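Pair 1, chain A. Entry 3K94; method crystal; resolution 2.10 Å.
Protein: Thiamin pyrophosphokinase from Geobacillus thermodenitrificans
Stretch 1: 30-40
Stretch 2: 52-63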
# COMPACT_ATOMS: atom_id res chain seq x y z
N VAL A 30 -10.62 12.06 -11.89
CA VAL A 30 -9.27 11.81 -12.37
C VAL A 30 -9.32 10.53 -13.19
O VAL A 30 -9.81 9.51 -12.71
CB VAL A 30 -8.26 11.65 -11.22
CG1 VAL A 30 -6.97 10.94 -11.69
CG2 VAL A 30 -7.94 13.01 -10.60
N ASP A 31 -8.87 10.61 -14.43
CA ASP A 31 -8.91 9.44 -15.32
C ASP A 31 -10.32 8.89 -15.41
O ASP A 31 -11.27 9.65 -15.53
CB ASP A 31 -7.96 8.36 -14.83
CG ASP A 31 -6.53 8.68 -15.15
OD1 ASP A 31 -6.34 9.54 -16.04
OD2 ASP A 31 -5.61 8.08 -14.54
N ARG A 32 -10.46 7.58 -15.33
CA ARG A 32 -11.79 6.98 -15.44
C ARG A 32 -12.61 7.16 -14.17
O ARG A 32 -13.78 6.79 -14.11
CB ARG A 32 -11.69 5.50 -15.83
CG ARG A 32 -11.06 4.63 -14.77
CD ARG A 32 -11.24 3.16 -15.11
NE ARG A 32 -10.87 2.31 -14.00
CZ ARG A 32 -11.38 1.10 -13.79
NH1 ARG A 32 -12.30 0.62 -14.63
NH2 ARG A 32 -10.99 0.37 -12.75
N GLY A 33 -12.00 7.75 -13.15
CA GLY A 33 -12.75 8.14 -11.97
C GLY A 33 -13.94 9.05 -12.32
O GLY A 33 -14.93 9.09 -11.61
N THR A 34 -13.83 9.77 -13.42
CA THR A 34 -14.91 10.65 -13.87
C THR A 34 -16.18 9.88 -14.21
O THR A 34 -17.28 10.37 -13.94
CB THR A 34 -14.47 11.52 -15.08
OG1 THR A 34 -13.48 12.46 -14.65
CG2 THR A 34 -15.66 12.27 -15.68
N MSE A 35 -16.03 8.70 -14.80
CA MSE A 35 -17.18 7.84 -15.11
C MSE A 35 -17.93 7.41 -13.83
O MSE A 35 -19.16 7.33 -13.82
CB MSE A 35 -16.75 6.60 -15.90
CG MSE A 35 -16.09 6.87 -17.21
SE MSE A 35 -17.08 8.23 -18.23
CE MSE A 35 -18.82 7.30 -18.38
N THR A 36 -17.18 7.13 -12.77
CA THR A 36 -17.79 6.78 -11.48
C THR A 36 -18.68 7.92 -10.98
O THR A 36 -19.81 7.69 -10.53
CB THR A 36 -16.73 6.46 -10.41
OG1 THR A 36 -15.92 5.37 -10.87
CG2 THR A 36 -17.38 6.08 -9.07
N LEU A 37 -18.18 9.15 -11.08
CA LEU A 37 -18.97 10.33 -10.74
C LEU A 37 -20.25 10.42 -11.58
O LEU A 37 -21.33 10.66 -11.04
CB LEU A 37 -18.15 11.61 -10.91
CG LEU A 37 -16.89 11.69 -10.03
CD1 LEU A 37 -16.04 12.92 -10.38
CD2 LEU A 37 -17.26 11.70 -8.55
N LEU A 38 -20.13 10.24 -12.90
CA LEU A 38 -21.29 10.33 -13.79
C LEU A 38 -22.34 9.31 -13.35
O LEU A 38 -23.53 9.60 -13.34
CB LEU A 38 -20.89 10.04 -15.24
CG LEU A 38 -21.76 10.50 -16.42
CD1 LEU A 38 -21.72 9.49 -17.55
CD2 LEU A 38 -23.20 10.79 -16.03
N GLU A 39 -21.87 8.13 -12.98
CA GLU A 39 -22.77 7.05 -12.60
C GLU A 39 -23.55 7.37 -11.34
O GLU A 39 -24.70 6.96 -11.20
CB GLU A 39 -21.99 5.74 -12.42
CG GLU A 39 -21.45 5.18 -13.71
CD GLU A 39 -22.55 4.89 -14.72
OE1 GLU A 39 -23.71 4.68 -14.30
OE2 GLU A 39 -22.26 4.89 -15.94
N ALA A 40 -22.93 8.12 -10.44
CA ALA A 40 -23.58 8.54 -9.19
C ALA A 40 -24.47 9.76 -9.43
O ALA A 40 -25.20 10.20 -8.55
CB ALA A 40 -22.54 8.84 -8.13
N ASP A 52 -8.12 9.01 -23.60
CA ASP A 52 -7.62 7.68 -23.97
C ASP A 52 -7.76 6.70 -22.81
O ASP A 52 -7.73 5.48 -22.99
CB ASP A 52 -6.15 7.77 -24.38
CG ASP A 52 -5.96 8.31 -25.78
OD1 ASP A 52 -6.98 8.63 -26.43
OD2 ASP A 52 -4.79 8.39 -26.23
N SER A 53 -7.91 7.25 -21.61
CA SER A 53 -8.01 6.45 -20.39
C SER A 53 -9.43 5.95 -20.12
O SER A 53 -9.67 5.26 -19.13
CB SER A 53 -7.50 7.25 -19.19
OG SER A 53 -6.12 7.55 -19.34
N LEU A 54 -10.37 6.31 -20.99
CA LEU A 54 -11.74 5.82 -20.87
C LEU A 54 -12.10 5.02 -22.12
O LEU A 54 -11.57 5.29 -23.19
CB LEU A 54 -12.72 6.98 -20.70
CG LEU A 54 -12.24 8.29 -20.07
CD1 LEU A 54 -13.37 9.32 -20.06
CD2 LEU A 54 -11.73 8.08 -18.67
N PRO A 55 -13.00 4.02 -21.99
CA PRO A 55 -13.47 3.32 -23.19
C PRO A 55 -14.21 4.30 -24.11
O PRO A 55 -14.78 5.28 -23.63
CB PRO A 55 -14.46 2.29 -22.63
CG PRO A 55 -14.04 2.09 -21.19
CD PRO A 55 -13.51 3.43 -20.74
N ALA A 56 -14.21 4.04 -25.42
CA ALA A 56 -14.86 4.94 -26.35
C ALA A 56 -16.32 5.18 -25.96
O ALA A 56 -16.79 6.32 -26.00
CB ALA A 56 -14.75 4.42 -27.78
N GLU A 57 -17.02 4.11 -25.57
CA GLU A 57 -18.43 4.22 -25.24
C GLU A 57 -18.63 5.12 -24.02
O GLU A 57 -19.66 5.76 -23.87
CB GLU A 57 -19.05 2.85 -24.97
CG GLU A 57 -18.41 1.71 -25.72
CD GLU A 57 -17.12 1.23 -25.06
OE1 GLU A 57 -17.13 1.01 -23.83
OE2 GLU A 57 -16.11 1.06 -25.78
N ASP A 58 -17.63 5.15 -23.15
CA ASP A 58 -17.70 5.96 -21.94
C ASP A 58 -17.51 7.45 -22.25
O ASP A 58 -18.14 8.31 -21.62
CB ASP A 58 -16.67 5.50 -20.92
CG ASP A 58 -17.11 4.24 -20.19
OD1 ASP A 58 -18.27 3.81 -20.36
OD2 ASP A 58 -16.28 3.67 -19.44
N VAL A 59 -16.65 7.74 -23.22
CA VAL A 59 -16.43 9.12 -23.64
C VAL A 59 -17.71 9.68 -24.23
O VAL A 59 -18.11 10.79 -23.91
CB VAL A 59 -15.26 9.25 -24.62
CG1 VAL A 59 -15.06 10.70 -25.02
CG2 VAL A 59 -13.99 8.70 -24.00
N VAL A 60 -18.38 8.89 -25.07
CA VAL A 60 -19.68 9.29 -25.60
C VAL A 60 -20.69 9.59 -24.47
O VAL A 60 -21.40 10.59 -24.52
CB VAL A 60 -20.26 8.26 -26.59
CG1 VAL A 60 -21.65 8.68 -27.04
CG2 VAL A 60 -19.34 8.11 -27.82
N LYS A 61 -20.74 8.74 -23.45
CA LYS A 61 -21.68 8.96 -22.34
C LYS A 61 -21.31 10.21 -21.54
O LYS A 61 -22.18 10.98 -21.13
CB LYS A 61 -21.72 7.74 -21.42
CG LYS A 61 -22.56 6.59 -21.92
CD LYS A 61 -22.94 5.67 -20.77
CE LYS A 61 -23.79 6.42 -19.74
NZ LYS A 61 -24.21 5.55 -18.60
N LEU A 62 -20.02 10.40 -21.33
CA LEU A 62 -19.53 11.56 -20.59
C LEU A 62 -19.84 12.88 -21.30
O LEU A 62 -20.39 13.80 -20.68
CB LEU A 62 -18.02 11.43 -20.40
CG LEU A 62 -17.29 12.20 -19.31
CD1 LEU A 62 -16.08 12.92 -19.88
CD2 LEU A 62 -18.21 13.15 -18.54
N GLN A 63 -19.48 13.00 -22.57
CA GLN A 63 -19.68 14.30 -23.22
C GLN A 63 -21.16 14.56 -23.44
O GLN A 63 -21.60 15.70 -23.44
CB GLN A 63 -18.85 14.47 -24.50
CG GLN A 63 -19.51 14.15 -25.81
CD GLN A 63 -20.61 15.12 -26.22
OE1 GLN A 63 -20.43 16.34 -26.29
NE2 GLN A 63 -21.76 14.55 -26.50
O HOH W 1 -5.08 10.17 -18.66

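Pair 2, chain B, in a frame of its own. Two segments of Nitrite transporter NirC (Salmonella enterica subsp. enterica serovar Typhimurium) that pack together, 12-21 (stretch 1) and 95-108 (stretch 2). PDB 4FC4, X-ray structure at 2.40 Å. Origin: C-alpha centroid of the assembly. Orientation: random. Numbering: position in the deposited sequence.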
# COMPACT_ATOMS: atom_id res chain seq x y z
N ASN B 12 -14.18 -26.76 7.02
CA ASN B 12 -14.07 -26.62 5.59
C ASN B 12 -13.92 -27.98 4.84
O ASN B 12 -14.45 -28.20 3.74
CB ASN B 12 -12.91 -25.71 5.30
CG ASN B 12 -12.90 -25.22 3.87
OD1 ASN B 12 -13.93 -24.87 3.30
ND2 ASN B 12 -11.73 -25.21 3.28
N ALA B 13 -13.22 -28.91 5.46
CA ALA B 13 -12.98 -30.17 4.82
C ALA B 13 -14.29 -30.97 4.70
O ALA B 13 -14.54 -31.56 3.62
CB ALA B 13 -11.92 -30.92 5.59
N ALA B 14 -15.11 -30.96 5.76
CA ALA B 14 -16.47 -31.56 5.72
C ALA B 14 -17.38 -30.90 4.67
O ALA B 14 -18.14 -31.59 3.99
CB ALA B 14 -17.17 -31.61 7.10
N ARG B 15 -17.24 -29.60 4.51
CA ARG B 15 -17.98 -28.84 3.51
C ARG B 15 -17.57 -29.23 2.11
O ARG B 15 -18.44 -29.38 1.25
CB ARG B 15 -17.77 -27.33 3.67
CG ARG B 15 -18.70 -26.49 2.81
CD ARG B 15 -18.21 -25.06 2.61
NE ARG B 15 -16.79 -24.95 2.25
CZ ARG B 15 -16.30 -25.01 0.99
NH1 ARG B 15 -17.10 -25.23 -0.05
NH2 ARG B 15 -14.99 -24.89 0.77
N ILE B 16 -16.24 -29.36 1.89
CA ILE B 16 -15.69 -29.84 0.62
C ILE B 16 -16.22 -31.25 0.32
O ILE B 16 -16.74 -31.51 -0.77
CB ILE B 16 -14.15 -29.82 0.65
CG1 ILE B 16 -13.61 -28.38 0.61
CG2 ILE B 16 -13.55 -30.65 -0.51
CD1 ILE B 16 -12.15 -28.30 1.04
N ALA B 17 -16.15 -32.14 1.31
CA ALA B 17 -16.72 -33.45 1.23
C ALA B 17 -18.19 -33.43 0.88
O ALA B 17 -18.63 -34.27 0.07
CB ALA B 17 -16.52 -34.19 2.52
N ARG B 18 -18.96 -32.51 1.48
CA ARG B 18 -20.43 -32.49 1.22
C ARG B 18 -20.65 -32.03 -0.20
O ARG B 18 -21.49 -32.59 -0.93
CB ARG B 18 -21.25 -31.64 2.23
CG ARG B 18 -21.44 -32.33 3.59
CD ARG B 18 -22.39 -31.60 4.54
NE ARG B 18 -21.91 -30.25 4.80
CZ ARG B 18 -21.06 -29.92 5.77
NH1 ARG B 18 -20.68 -28.67 5.87
NH2 ARG B 18 -20.59 -30.82 6.63
N LEU B 19 -19.84 -31.05 -0.61
CA LEU B 19 -19.91 -30.52 -1.95
C LEU B 19 -19.62 -31.62 -2.99
O LEU B 19 -20.37 -31.77 -3.94
CB LEU B 19 -18.97 -29.35 -2.11
CG LEU B 19 -18.98 -28.64 -3.47
CD1 LEU B 19 -20.35 -28.06 -3.66
CD2 LEU B 19 -17.91 -27.54 -3.53
N SER B 20 -18.55 -32.38 -2.79
CA SER B 20 -18.13 -33.41 -3.71
C SER B 20 -19.23 -34.45 -3.94
O SER B 20 -19.53 -34.83 -5.08
CB SER B 20 -16.85 -34.06 -3.17
OG SER B 20 -16.41 -35.11 -4.01
N ALA B 21 -19.88 -34.88 -2.86
CA ALA B 21 -20.82 -35.98 -2.91
C ALA B 21 -22.23 -35.51 -3.24
O ALA B 21 -22.94 -36.20 -3.93
CB ALA B 21 -20.79 -36.74 -1.59
N THR B 95 -13.54 -35.03 11.15
CA THR B 95 -14.71 -34.57 10.36
C THR B 95 -14.91 -35.26 9.00
O THR B 95 -16.02 -35.27 8.44
CB THR B 95 -14.72 -33.05 10.17
OG1 THR B 95 -13.63 -32.68 9.34
CG2 THR B 95 -14.68 -32.29 11.52
N ILE B 96 -13.85 -35.84 8.46
CA ILE B 96 -13.92 -36.66 7.26
C ILE B 96 -12.99 -37.87 7.47
O ILE B 96 -12.16 -37.84 8.38
CB ILE B 96 -13.47 -35.86 6.03
CG1 ILE B 96 -12.02 -35.39 6.19
CG2 ILE B 96 -14.40 -34.66 5.79
CD1 ILE B 96 -11.35 -35.03 4.88
N SER B 97 -13.14 -38.93 6.65
CA SER B 97 -12.24 -40.10 6.71
C SER B 97 -11.02 -39.96 5.80
O SER B 97 -11.03 -39.14 4.87
CB SER B 97 -13.01 -41.37 6.32
OG SER B 97 -13.24 -41.36 4.93
N HIS B 98 -9.96 -40.75 6.08
CA HIS B 98 -8.80 -40.95 5.20
C HIS B 98 -9.30 -41.17 3.79
O HIS B 98 -8.78 -40.57 2.82
CB HIS B 98 -7.97 -42.20 5.61
CG HIS B 98 -6.96 -41.97 6.73
ND1 HIS B 98 -7.09 -42.54 7.96
CD2 HIS B 98 -5.74 -41.25 6.76
CE1 HIS B 98 -6.03 -42.19 8.74
NE2 HIS B 98 -5.21 -41.39 8.00
N GLY B 99 -10.30 -42.04 3.67
CA GLY B 99 -10.87 -42.44 2.37
C GLY B 99 -11.41 -41.24 1.61
O GLY B 99 -11.21 -41.11 0.41
N GLN B 100 -12.12 -40.37 2.33
CA GLN B 100 -12.70 -39.17 1.74
C GLN B 100 -11.63 -38.22 1.25
O GLN B 100 -11.77 -37.65 0.18
CB GLN B 100 -13.63 -38.43 2.74
CG GLN B 100 -14.99 -39.08 2.85
CD GLN B 100 -15.85 -38.49 3.94
OE1 GLN B 100 -16.95 -37.98 3.67
NE2 GLN B 100 -15.37 -38.55 5.18
N MET B 101 -10.56 -38.05 2.03
CA MET B 101 -9.47 -37.21 1.60
C MET B 101 -8.89 -37.68 0.26
O MET B 101 -8.78 -36.90 -0.69
CB MET B 101 -8.38 -37.14 2.67
CG MET B 101 -7.12 -36.42 2.20
SD MET B 101 -5.95 -36.30 3.54
CE MET B 101 -4.64 -35.28 2.80
N TRP B 102 -8.49 -38.95 0.19
CA TRP B 102 -7.92 -39.48 -1.05
C TRP B 102 -8.89 -39.63 -2.22
O TRP B 102 -8.47 -39.61 -3.35
CB TRP B 102 -7.12 -40.74 -0.80
CG TRP B 102 -6.00 -40.56 0.22
CD1 TRP B 102 -5.84 -41.25 1.42
CD2 TRP B 102 -4.84 -39.65 0.15
NE1 TRP B 102 -4.70 -40.85 2.08
CE2 TRP B 102 -4.06 -39.89 1.38
CE3 TRP B 102 -4.39 -38.66 -0.76
CZ2 TRP B 102 -2.89 -39.19 1.66
CZ3 TRP B 102 -3.20 -37.98 -0.47
CH2 TRP B 102 -2.47 -38.24 0.72
N ALA B 103 -10.20 -39.72 -1.99
CA ALA B 103 -11.13 -39.72 -3.11
C ALA B 103 -11.31 -38.30 -3.69
O ALA B 103 -11.59 -38.11 -4.88
CB ALA B 103 -12.45 -40.30 -2.66
N ILE B 104 -11.12 -37.29 -2.85
CA ILE B 104 -11.39 -35.95 -3.25
C ILE B 104 -10.21 -35.25 -3.95
O ILE B 104 -10.40 -34.60 -4.99
CB ILE B 104 -11.88 -35.13 -2.02
CG1 ILE B 104 -13.25 -35.70 -1.54
CG2 ILE B 104 -11.90 -33.66 -2.35
CD1 ILE B 104 -13.85 -34.94 -0.38
N LEU B 105 -9.00 -35.38 -3.37
CA LEU B 105 -7.82 -34.66 -3.87
C LEU B 105 -7.63 -34.81 -5.40
O LEU B 105 -7.42 -33.80 -6.07
CB LEU B 105 -6.53 -35.06 -3.11
CG LEU B 105 -6.33 -34.45 -1.73
CD1 LEU B 105 -5.12 -35.09 -1.10
CD2 LEU B 105 -6.16 -32.89 -1.77
N PRO B 106 -7.70 -36.05 -5.95
CA PRO B 106 -7.51 -36.20 -7.41
C PRO B 106 -8.60 -35.48 -8.25
O PRO B 106 -8.30 -34.93 -9.33
CB PRO B 106 -7.57 -37.75 -7.64
CG PRO B 106 -8.09 -38.34 -6.35
CD PRO B 106 -7.71 -37.35 -5.25
N GLN B 107 -9.85 -35.53 -7.79
CA GLN B 107 -10.91 -34.73 -8.39
C GLN B 107 -10.60 -33.22 -8.41
O GLN B 107 -10.81 -32.56 -9.45
CB GLN B 107 -12.20 -34.88 -7.63
CG GLN B 107 -12.73 -36.28 -7.45
CD GLN B 107 -14.21 -36.22 -7.06
OE1 GLN B 107 -14.87 -37.24 -7.05
NE2 GLN B 107 -14.74 -34.98 -6.74
N THR B 108 -10.15 -32.68 -7.28
CA THR B 108 -9.91 -31.22 -7.20
C THR B 108 -8.83 -30.92 -8.22
O THR B 108 -8.91 -29.97 -9.00
CB THR B 108 -9.47 -30.77 -5.80
OG1 THR B 108 -10.29 -31.38 -4.79
CG2 THR B 108 -9.55 -29.19 -5.68

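The sharpest difference lies at one matched position at the centre of the contact: Met A35 in pair 1, a selenomethionine, and Ala B17 in pair 2, whose CA atoms fall 0.5 Å apart after superposition. Met A35 loses 90 Å² to the opposing stretch, the largest share of any residue in pair 1; Ala B17 loses 45 Å². With all three chi angles m, the long side chain of Met A35 spans the gap to the other stretch, placing SE 4.0 Å from Leu A62 CB and 4.3 Å from Leu A54 CD1, and CE 3.5 Å from Asp A58 O. Ala B17 has only a methyl group, and the reach comes from the isoleucines across from it: its CB is 3.9 Å from Ile B96 CG2 and 4.0 Å from Ile B104 CD1.

The comparison rests on a common frame. N, CA and C atoms of 14 central residues superpose with an RMSD of 0.6 Å. The helix axes approach to 10.5 Å in pair 1 and 10.7 Å in pair 2, crossing at 51° and 66°. In both, the second helix follows an N-cap residue at a matched position, Pro A55 and Ser B97 (CA atoms 0.8 Å apart). Ser B97 OG accepts a capping bond from Gln B100 N at 3.0 Å; proline has no side-chain hydroxyl for such a bond.

Leu A62 matches Ile B104, and Thr A34 matches Ile B16. The two methyl contacts are alike, Thr A34 CG2 to Leu A62 CD2 and Ile B16 CG2 to Ile B104 CG2, each 3.9 Å. Threonine and isoleucine both present a branch methyl here, and their side-chain centres lie only 0.8 Å apart.

Farther along the first helix, Leu A38 matches Ser B20. Leu A38 CD1 packs 3.9 Å from Lys A61 O, an apolar end against the backbone of the second helix. Ser B20, at the matched position, has OG 4.1 Å from Ile B104 CG1; its OG also lies 3.2 Å from Gln B107 NE2. At the next position, Glu A39 OE2 forms a salt bridge with Lys A61 NZ at 3.4 Å, containing a weak hydrogen bond. The matched residues, Ala B21 and Ala B103, carry no charged groups and make no such link.

Pair 1 also uses solvent near its loop: water 1 joins Asp A31 OD1 (3.0 Å from the water O) to Ser A53 OG (2.9 Å from it), spanning a direct OD1–OG separation of 3.9 Å. Total buried area is 482 Å² in pair 1 and 373 Å² in pair 2.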